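Local coordinates for protein flavodoxin (Bacillus cereus, PDB 6FT1) that binds flavin mononucleotide and probably serves as a low-potential electron donor to several redox enzymes, at residues 11-16 and 124-129; 41-46 and 73-78. All coordinates share one frame; numbering follows the deposited sequence.

Contact 1 (11-16 and 124-129); sequences SGNTEE and ELTPED. With FMN (flavin mononucleotide), chain B.
The Asn13 side-chain amide joins two partners at once: its OD1 accepts a hydrogen bond from Thr126 OG1 at 2.7 Å, while its ND2 donates to the ribityl O4' of FMN at 2.9 Å. The bond from Thr126 OG1 to Asn13 OD1 is the one direct hydrogen bond between 11-16 and 124-129; the hydroxyl comes in tilted 34° from the carbonyl plane. The ND2 bond to the cofactor is nearly straight (163°), and a water accepting from ND2 and donating to Thr126 OG1 closes a second path. This pattern of one acceptor and one donor end is consistent with only this orientation of the amide. CB of Asn13 lies 3.4 Å from the carbonyl O of Leu125. Glu16, with CG anti to its backbone N and the chain extended beyond it, passes alongside the Pro127 ring in the opposite sense, its carboxylate against CB, CG and CD; OE1 comes to 3.6 Å from Pro127 CD. Another water links Glu16 OE2 to Pro127 O.

The phosphate lies at the start of the helix, as in the flavodoxin phosphate-binding loop: O2P takes the Asn13 N-H at 2.8 Å, and O1P receives both N and OG1 of Thr14. Thus the first turn of helix 13-26 meets the loop after strand 115-124; Val132 of helix 129-144 touches both Glu16 and Pro127, while Ser90 OG of strand 84-91 is hydrogen-bonded to Leu125 O.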
loop_
_atom_site.group_PDB
_atom_site.type_symbol
_atom_site.label_atom_id
_atom_site.label_comp_id
_atom_site.label_asym_id
_atom_site.label_seq_id
_atom_site.Cartn_x
_atom_site.Cartn_y
_atom_site.Cartn_z
ATOM N N SER A 11 -5.835 4.366 13.579
ATOM C CA SER A 11 -6.009 3.563 14.792
ATOM C C SER A 11 -5.069 2.373 14.887
ATOM O O SER A 11 -5.288 1.504 15.737
ATOM C CB SER A 11 -7.456 3.089 14.931
ATOM O OG SER A 11 -7.725 1.884 14.229
ATOM N N GLY A 12 -4.065 2.313 14.017
ATOM C CA GLY A 12 -3.021 1.337 14.100
ATOM C C GLY A 12 -3.179 0.069 13.255
ATOM O O GLY A 12 -2.192 -0.708 13.182
ATOM N N ASN A 13 -4.378 -0.228 12.704
ATOM C CA ASN A 13 -4.569 -1.530 12.060
ATOM C C ASN A 13 -3.775 -1.626 10.751
ATOM O O ASN A 13 -3.067 -2.617 10.492
ATOM C CB ASN A 13 -6.065 -1.647 11.771
ATOM C CG ASN A 13 -6.928 -1.751 13.043
ATOM O OD1 ASN A 13 -6.459 -2.315 14.043
ATOM N ND2 ASN A 13 -8.202 -1.200 13.036
ATOM N N THR A 14 -3.872 -0.581 9.914
ATOM C CA THR A 14 -3.097 -0.605 8.688
ATOM C C THR A 14 -1.613 -0.531 9.008
ATOM O O THR A 14 -0.819 -1.117 8.310
ATOM C CB THR A 14 -3.517 0.541 7.765
ATOM O OG1 THR A 14 -4.939 0.479 7.560
ATOM C CG2 THR A 14 -2.803 0.480 6.363
ATOM N N GLU A 15 -1.244 0.147 10.110
ATOM C CA GLU A 15 0.145 0.186 10.548
ATOM C C GLU A 15 0.664 -1.205 10.863
ATOM O O GLU A 15 1.802 -1.539 10.493
ATOM C CB GLU A 15 0.285 1.082 11.781
ATOM C CG GLU A 15 1.746 1.364 12.149
ATOM C CD GLU A 15 1.914 2.184 13.437
ATOM O OE1 GLU A 15 0.920 2.360 14.130
ATOM O OE2 GLU A 15 3.036 2.594 13.759
ATOM N N GLU A 16 -0.133 -1.993 11.600
ATOM C CA GLU A 16 0.294 -3.346 11.919
ATOM C C GLU A 16 0.514 -4.157 10.646
ATOM O O GLU A 16 1.524 -4.895 10.531
ATOM C CB GLU A 16 -0.768 -4.022 12.809
ATOM C CG GLU A 16 -0.369 -5.480 13.015
ATOM C CD GLU A 16 -1.294 -6.326 13.908
ATOM O OE1 GLU A 16 -2.243 -5.774 14.519
ATOM O OE2 GLU A 16 -0.991 -7.574 13.974
ATOM N N GLU A 124 -10.308 -6.981 7.781
ATOM C CA GLU A 124 -11.323 -6.324 8.628
ATOM C C GLU A 124 -10.719 -5.877 9.955
ATOM O O GLU A 124 -10.252 -6.688 10.776
ATOM C CB GLU A 124 -12.466 -7.298 8.886
ATOM C CG GLU A 124 -13.484 -6.739 9.883
ATOM C CD GLU A 124 -14.730 -6.166 9.235
ATOM O OE1 GLU A 124 -14.980 -6.479 8.058
ATOM O OE2 GLU A 124 -15.493 -5.474 9.954
ATOM N N LEU A 125 -10.695 -4.569 10.164
ATOM C CA LEU A 125 -10.305 -3.963 11.457
ATOM C C LEU A 125 -8.940 -4.499 11.904
ATOM O O LEU A 125 -7.993 -4.408 11.133
ATOM C CB LEU A 125 -11.407 -4.084 12.481
ATOM C CG LEU A 125 -12.783 -3.387 12.190
ATOM C CD1 LEU A 125 -13.874 -3.691 13.271
ATOM C CD2 LEU A 125 -12.460 -1.838 12.103
ATOM N N THR A 126 -8.786 -4.980 13.150
ATOM C CA THR A 126 -7.473 -5.377 13.630
ATOM C C THR A 126 -7.115 -6.775 13.136
ATOM O O THR A 126 -7.899 -7.704 13.284
ATOM C CB THR A 126 -7.455 -5.337 15.159
ATOM O OG1 THR A 126 -7.845 -4.034 15.621
ATOM C CG2 THR A 126 -6.040 -5.603 15.700
ATOM N N PRO A 127 -5.945 -6.956 12.523
ATOM C CA PRO A 127 -5.527 -8.296 12.066
ATOM C C PRO A 127 -5.611 -9.311 13.211
ATOM O O PRO A 127 -5.218 -9.051 14.367
ATOM C CB PRO A 127 -4.063 -8.074 11.653
ATOM C CG PRO A 127 -3.996 -6.662 11.176
ATOM C CD PRO A 127 -4.968 -5.911 12.171
ATOM N N GLU A 128 -6.105 -10.481 12.856
ATOM C CA GLU A 128 -6.001 -11.661 13.712
ATOM C C GLU A 128 -4.907 -12.519 13.130
ATOM O O GLU A 128 -4.302 -12.171 12.126
ATOM C CB GLU A 128 -7.321 -12.415 13.733
ATOM C CG GLU A 128 -8.357 -11.650 14.559
ATOM C CD GLU A 128 -9.274 -12.594 15.257
ATOM O OE1 GLU A 128 -10.010 -13.284 14.524
ATOM O OE2 GLU A 128 -9.201 -12.674 16.508
ATOM N N ASP A 129 -4.684 -13.691 13.725
ATOM C CA ASP A 129 -3.520 -14.470 13.290
ATOM C C ASP A 129 -3.587 -14.791 11.813
ATOM O O ASP A 129 -2.576 -14.705 11.112
ATOM C CB ASP A 129 -3.464 -15.768 14.115
ATOM C CG ASP A 129 -3.169 -15.533 15.578
ATOM O OD1 ASP A 129 -2.928 -14.399 16.073
ATOM O OD2 ASP A 129 -3.166 -16.586 16.278
HETATM N N1 FMN B . -14.120 1.509 6.344
HETATM C C2 FMN B . -14.508 1.113 5.077
HETATM O O2 FMN B . -14.233 -0.025 4.753
HETATM N N3 FMN B . -15.338 1.899 4.295
HETATM C C4 FMN B . -15.632 3.196 4.623
HETATM O O4 FMN B . -16.348 3.835 3.820
HETATM C C4A FMN B . -15.240 3.628 5.906
HETATM N N5 FMN B . -15.519 4.891 6.379
HETATM C C5A FMN B . -15.049 5.261 7.649
HETATM C C6 FMN B . -15.339 6.529 8.151
HETATM C C7 FMN B . -15.024 6.856 9.475
HETATM C C7M FMN B . -15.376 8.269 9.908
HETATM C C8 FMN B . -14.274 5.990 10.276
HETATM C C8M FMN B . -13.933 6.321 11.707
HETATM C C9 FMN B . -13.967 4.720 9.767
HETATM C C9A FMN B . -14.247 4.422 8.409
HETATM N N10 FMN B . -14.040 3.154 7.965
HETATM C C10 FMN B . -14.446 2.779 6.697
HETATM C "C1'" FMN B . -13.276 2.158 8.848
HETATM C "C2'" FMN B . -11.740 2.263 8.930
HETATM O "O2'" FMN B . -11.178 2.059 7.661
HETATM C "C3'" FMN B . -11.298 1.095 9.838
HETATM O "O3'" FMN B . -11.673 1.384 11.201
HETATM C "C4'" FMN B . -9.810 0.741 9.713
HETATM O "O4'" FMN B . -9.541 -0.359 10.552
HETATM C "C5'" FMN B . -8.898 1.888 10.152
HETATM O "O5'" FMN B . -7.578 1.522 9.807
HETATM P P FMN B . -6.480 2.163 10.724
HETATM O O1P FMN B . -5.236 1.920 9.968
HETATM O O2P FMN B . -6.486 1.483 12.065
HETATM O O3P FMN B . -6.687 3.646 10.837
HETATM O O HOH W 1 -9.940 -1.559 15.317
HETATM O O HOH W 2 -2.732 -8.996 15.388
#

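Contact 2 (41-46 and 73-78); sequences PEASIL and DAMDSI. With GLC (alpha-D-glucopyranose), chain D.
Ala43 and Met75 bring the two backbones to 5.7 Å between CA atoms, and Ser44 and Ile78 follow at 6.1 Å. Residues 43-46 form a 3-10 turn, seen in the bond from Leu46 N to Ala43 O (3.0 Å). Helix 69-74 runs into the other segment, where i to i+3 bonds (Asp76 N to Asp73 O, Ser77 N to Ala74 O, Ile78 N to Met75 O) follow through to Ile78.

The methyl groups of Ala43 and Ala74 touch, CB to CB at 3.7 Å, and the same Ala43 CB lies 4.1 Å from Met75 CG. Ile78 supplies two branches: CG2 sits against Ser44 CA, and CD1 reaches 3.7 Å from the Ala43 carbonyl O. That reach follows from chi1 of 68°, which sets CG1 between the backbone N and the carbonyl carbon, and from an extended chi2. Leu46 CD1 touches Ile78 CD1 at 4.0 Å as the two side chains cross obliquely.

Phe71 packs on both Ala43 and Leu46, and the contact joins helix 69-74 to the connection between strands 31-36 and 51-56. With apolar side chains meeting one another and the backbone, and no hydrogen bond across, the association is consistent with burial of hydrocarbon.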
loop_
_atom_site.group_PDB
_atom_site.type_symbol
_atom_site.label_atom_id
_atom_site.label_comp_id
_atom_site.label_asym_id
_atom_site.label_seq_id
_atom_site.Cartn_x
_atom_site.Cartn_y
_atom_site.Cartn_z
ATOM N N PRO A 41 5.300 12.480 2.552
ATOM C CA PRO A 41 6.168 12.193 1.397
ATOM C C PRO A 41 5.602 12.821 0.135
ATOM O O PRO A 41 4.368 12.851 -0.047
ATOM C CB PRO A 41 6.125 10.666 1.290
ATOM C CG PRO A 41 4.753 10.278 1.961
ATOM C CD PRO A 41 4.639 11.281 3.097
ATOM N N GLU A 42 6.482 13.317 -0.771
ATOM C CA GLU A 42 6.018 13.793 -2.067
ATOM C C GLU A 42 5.887 12.592 -3.009
ATOM O O GLU A 42 6.739 11.682 -3.004
ATOM C CB GLU A 42 6.991 14.855 -2.631
ATOM C CG GLU A 42 8.383 14.373 -2.827
ATOM C CD GLU A 42 9.315 15.538 -3.228
ATOM O OE1 GLU A 42 8.763 16.660 -3.368
ATOM O OE2 GLU A 42 10.515 15.301 -3.418
ATOM N N ALA A 43 4.821 12.586 -3.834
ATOM C CA ALA A 43 4.575 11.459 -4.736
ATOM C C ALA A 43 5.729 11.222 -5.718
ATOM O O ALA A 43 5.914 10.081 -6.165
ATOM C CB ALA A 43 3.293 11.721 -5.511
ATOM N N SER A 44 6.511 12.272 -6.080
ATOM C CA SER A 44 7.609 12.073 -7.004
ATOM C C SER A 44 8.615 11.041 -6.490
ATOM O O SER A 44 9.314 10.435 -7.295
ATOM C CB SER A 44 8.301 13.405 -7.311
ATOM O OG SER A 44 8.847 13.891 -6.090
ATOM N N ILE A 45 8.703 10.812 -5.180
ATOM C CA ILE A 45 9.673 9.819 -4.742
ATOM C C ILE A 45 9.368 8.422 -5.271
ATOM O O ILE A 45 10.298 7.617 -5.447
ATOM C CB ILE A 45 9.866 9.801 -3.213
ATOM C CG1 ILE A 45 8.743 9.083 -2.508
ATOM C CG2 ILE A 45 10.083 11.213 -2.628
ATOM C CD1 ILE A 45 9.028 8.946 -1.013
ATOM N N LEU A 46 8.092 8.129 -5.608
ATOM C CA LEU A 46 7.740 6.812 -6.142
ATOM C C LEU A 46 8.513 6.489 -7.407
ATOM O O LEU A 46 8.697 5.315 -7.747
ATOM C CB LEU A 46 6.226 6.700 -6.372
ATOM C CG LEU A 46 5.345 6.857 -5.152
ATOM C CD1 LEU A 46 3.924 6.513 -5.589
ATOM C CD2 LEU A 46 5.741 5.936 -4.006
ATOM N N ASP A 73 -3.370 13.443 -5.580
ATOM C CA ASP A 73 -3.403 14.409 -6.688
ATOM C C ASP A 73 -2.048 14.500 -7.377
ATOM O O ASP A 73 -1.969 14.557 -8.612
ATOM C CB ASP A 73 -3.796 15.812 -6.186
ATOM C CG ASP A 73 -5.244 15.892 -5.706
ATOM O OD1 ASP A 73 -6.091 15.021 -6.073
ATOM O OD2 ASP A 73 -5.510 16.871 -4.960
ATOM N N ALA A 74 -0.972 14.506 -6.602
ATOM C CA ALA A 74 0.372 14.611 -7.200
ATOM C C ALA A 74 0.771 13.372 -8.025
ATOM O O ALA A 74 1.712 13.444 -8.845
ATOM C CB ALA A 74 1.367 14.819 -6.045
ATOM N N MET A 75 0.119 12.221 -7.814
ATOM C CA MET A 75 0.374 11.018 -8.617
ATOM C C MET A 75 0.019 11.217 -10.076
ATOM O O MET A 75 0.613 10.548 -10.933
ATOM C CB MET A 75 -0.385 9.815 -8.066
ATOM C CG MET A 75 0.134 9.350 -6.731
ATOM S SD MET A 75 -0.718 7.913 -6.029
ATOM C CE MET A 75 -0.065 6.619 -7.099
ATOM N N ASP A 76 -0.789 12.245 -10.385
ATOM C CA ASP A 76 -1.113 12.437 -11.799
ATOM C C ASP A 76 0.064 12.962 -12.633
ATOM O O ASP A 76 -0.001 12.906 -13.866
ATOM C CB ASP A 76 -2.303 13.362 -11.933
ATOM C CG ASP A 76 -3.602 12.702 -11.515
ATOM O OD1 ASP A 76 -3.745 11.460 -11.735
ATOM O OD2 ASP A 76 -4.507 13.404 -11.045
ATOM N N SER A 77 1.127 13.414 -11.995
ATOM C CA SER A 77 2.312 13.971 -12.642
ATOM C C SER A 77 3.517 13.038 -12.573
ATOM O O SER A 77 4.641 13.465 -12.892
ATOM C CB SER A 77 2.675 15.282 -11.936
ATOM O OG SER A 77 1.609 16.198 -12.098
ATOM N N ILE A 78 3.332 11.782 -12.166
ATOM C CA ILE A 78 4.485 10.876 -12.060
ATOM C C ILE A 78 4.368 9.735 -13.067
ATOM O O ILE A 78 3.254 9.318 -13.441
ATOM C CB ILE A 78 4.688 10.328 -10.628
ATOM C CG1 ILE A 78 3.558 9.380 -10.247
ATOM C CG2 ILE A 78 4.828 11.486 -9.579
ATOM C CD1 ILE A 78 3.727 8.820 -8.845
HETATM C C1 GLC D . 1.522 10.741 -18.828
HETATM C C2 GLC D . 0.062 10.325 -18.800
HETATM C C3 GLC D . -0.755 11.512 -19.253
HETATM C C4 GLC D . -0.537 12.635 -18.260
HETATM C C5 GLC D . 0.948 12.969 -18.108
HETATM C C6 GLC D . 1.177 13.924 -16.933
HETATM O O1 GLC D . 1.868 11.251 -20.115
HETATM O O2 GLC D . -0.174 9.178 -19.633
HETATM O O3 GLC D . -2.141 11.167 -19.260
HETATM O O4 GLC D . -1.254 13.787 -18.716
HETATM O O5 GLC D . 1.715 11.783 -17.880
HETATM O O6 GLC D . 2.341 13.537 -16.171
#

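Contact 1 and contact 2 lie on opposite sides of the chain's centre, with their own centres 26 Å apart and their nearest atoms about 13 Å apart, so neither touches the other. Along the chain, contact 2 is nested inside the loop that contact 1 closes, and all four segments belong to the same flavodoxin domain. Their chemistry also differs: 11-16 with 124-129 is a polar, partly water-bridged surface contact at the FMN site, whereas 41-46 with 73-78 is buried apolar packing away from it. Near contact 2, O6 of the glucose makes a weak hydrogen bond to Asp76 O (3.3 Å), separate from the flavin site.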